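Side-chain contact in 1,4-dihydroxy-2-naphthoyl-CoA hydrolase (Escherichia coli, PDB 1VH5), which hydrolyses 1,4-dihydroxy-2-naphthoyl-CoA to 1,4-dihydroxy-2-naphthoate and coenzyme A in menaquinone biosynthesis, and also accepts many other acyl-CoA thioesters: residues V61-S66 with G98-V103. Residues are numbered along the deposited sequence; the frame is centred on the assembly and turned at random.
Sequences VVLAES and GRVRGV
Helix segment 61-66, which bears Leu63, runs over strand 99-103, where Val100 and Gly102 meet this leucine; the two axes approach to 8.8 Å and their directions differ by 36°. This is the hot-dog fold, in which a long central helix is wrapped by a curved antiparallel sheet. Leu63 carries the contact from the helix side, its long, branched apolar side chain spanning the gap to the strand. Its CB faces the strand, and with CG anti to the backbone N (chi1 176°) CD2 comes to rest against two partners. One is CG2 of Val100, a methyl that leans on Leu63 CD2 at 4.0 Å; beta-branched valine suits an extended strand and offers a compact apolar surface to the core. The other is the backbone of Gly102, whose N lies 3.8 Å from Leu63 CD2. With no side chain on this face, Gly102 lets the leucine methyl settle against the main chain. Met42 touches both Leu63 and Val100, continuing the apolar layer onto strand 38-43. Arg101, by alternation, sets its CB away from the helix, and its NH2 forms a salt bridge with Glu39. Elsewhere on the helix, Glu65, the probable nucleophile or proton acceptor, has its OE1 hydrogen-bonded to His91 of the second subunit. Ser66 OG is hydrogen-bonded to His56 of that subunit and donates to Val62 O at 2.7 Å; OG and Ser66 N approach this oxygen from opposite faces of its carbonyl plane.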
loop_
_atom_site.group_PDB
_atom_site.type_symbol
_atom_site.label_atom_id
_atom_site.label_comp_id
_atom_site.label_asym_id
_atom_site.label_seq_id
_atom_site.Cartn_x
_atom_site.Cartn_y
_atom_site.Cartn_z
ATOM N N VAL A 61 -4.007 0.122 1.256
ATOM C CA VAL A 61 -2.975 0.944 1.911
ATOM C C VAL A 61 -2.701 2.210 1.107
ATOM O O VAL A 61 -2.490 3.281 1.678
ATOM C CB VAL A 61 -1.702 0.117 2.205
ATOM C CG1 VAL A 61 -0.648 1.022 2.866
ATOM C CG2 VAL A 61 -2.037 -1.069 3.125
ATOM N N VAL A 62 -2.715 2.129 -0.221
ATOM C CA VAL A 62 -2.656 3.358 -1.009
ATOM C C VAL A 62 -3.786 4.324 -0.609
ATOM O O VAL A 62 -3.559 5.516 -0.397
ATOM C CB VAL A 62 -2.734 3.093 -2.526
ATOM C CG1 VAL A 62 -2.796 4.425 -3.288
ATOM C CG2 VAL A 62 -1.504 2.291 -3.010
ATOM N N LEU A 63 -4.993 3.804 -0.494
ATOM C CA LEU A 63 -6.132 4.638 -0.113
ATOM C C LEU A 63 -5.886 5.252 1.281
ATOM O O LEU A 63 -6.012 6.496 1.474
ATOM C CB LEU A 63 -7.450 3.852 -0.194
ATOM C CG LEU A 63 -8.704 4.625 0.273
ATOM C CD1 LEU A 63 -8.964 5.857 -0.610
ATOM C CD2 LEU A 63 -9.903 3.689 0.252
ATOM N N ALA A 64 -5.492 4.415 2.250
ATOM C CA ALA A 64 -5.277 4.890 3.620
ATOM C C ALA A 64 -4.194 5.953 3.650
ATOM O O ALA A 64 -4.360 6.996 4.317
ATOM C CB ALA A 64 -4.902 3.733 4.546
ATOM N N GLU A 65 -3.060 5.719 2.978
ATOM C CA GLU A 65 -1.968 6.676 3.040
ATOM C C GLU A 65 -2.345 7.952 2.295
ATOM O O GLU A 65 -1.938 9.045 2.700
ATOM C CB GLU A 65 -0.657 6.075 2.483
ATOM C CG GLU A 65 0.523 7.036 2.653
ATOM C CD GLU A 65 1.855 6.379 2.896
ATOM O OE1 GLU A 65 1.912 5.179 3.279
ATOM O OE2 GLU A 65 2.839 7.100 2.674
ATOM N N SER A 66 -3.081 7.839 1.184
ATOM C CA SER A 66 -3.480 9.045 0.426
ATOM C C SER A 66 -4.360 9.957 1.268
ATOM O O SER A 66 -4.221 11.177 1.210
ATOM C CB SER A 66 -4.263 8.630 -0.813
ATOM O OG SER A 66 -3.444 7.909 -1.733
ATOM N N GLY A 98 -17.764 -2.597 -6.764
ATOM C CA GLY A 98 -18.136 -1.283 -6.298
ATOM C C GLY A 98 -16.951 -0.438 -5.893
ATOM O O GLY A 98 -15.883 -0.535 -6.481
ATOM N N ARG A 99 -17.174 0.429 -4.912
ATOM C CA ARG A 99 -16.136 1.315 -4.405
ATOM C C ARG A 99 -16.018 1.057 -2.939
ATOM O O ARG A 99 -17.019 0.799 -2.283
ATOM C CB ARG A 99 -16.468 2.789 -4.641
ATOM C CG ARG A 99 -16.608 3.162 -6.125
ATOM C CD ARG A 99 -16.940 4.625 -6.343
ATOM N NE ARG A 99 -15.842 5.525 -5.972
ATOM C CZ ARG A 99 -14.829 5.821 -6.760
ATOM N NH1 ARG A 99 -13.893 6.654 -6.350
ATOM N NH2 ARG A 99 -14.746 5.296 -7.986
ATOM N N VAL A 100 -14.800 1.136 -2.427
ATOM C CA VAL A 100 -14.615 1.111 -0.973
ATOM C C VAL A 100 -14.395 2.514 -0.468
ATOM O O VAL A 100 -14.031 3.392 -1.234
ATOM C CB VAL A 100 -13.413 0.190 -0.541
ATOM C CG1 VAL A 100 -13.758 -1.259 -0.832
ATOM C CG2 VAL A 100 -12.089 0.630 -1.167
ATOM N N ARG A 101 -14.688 2.710 0.815
ATOM C CA ARG A 101 -14.602 4.043 1.416
ATOM C C ARG A 101 -13.650 4.053 2.607
ATOM O O ARG A 101 -13.845 3.280 3.546
ATOM C CB ARG A 101 -15.981 4.508 1.855
ATOM C CG ARG A 101 -16.005 5.937 2.473
ATOM C CD ARG A 101 -17.398 6.325 3.009
ATOM N NE ARG A 101 -18.339 6.385 1.907
ATOM C CZ ARG A 101 -18.651 7.491 1.261
ATOM N NH1 ARG A 101 -19.473 7.425 0.216
ATOM N NH2 ARG A 101 -18.131 8.653 1.635
ATOM N N GLY A 102 -12.653 4.923 2.564
ATOM C CA GLY A 102 -11.809 5.136 3.731
ATOM C C GLY A 102 -12.296 6.309 4.556
ATOM O O GLY A 102 -12.623 7.376 4.006
ATOM N N VAL A 103 -12.312 6.090 5.861
ATOM C CA VAL A 103 -12.766 7.085 6.824
ATOM C C VAL A 103 -11.576 7.324 7.757
ATOM O O VAL A 103 -11.150 6.400 8.445
ATOM C CB VAL A 103 -13.991 6.581 7.680
ATOM C CG1 VAL A 103 -14.428 7.645 8.644
ATOM C CG2 VAL A 103 -15.180 6.150 6.780
#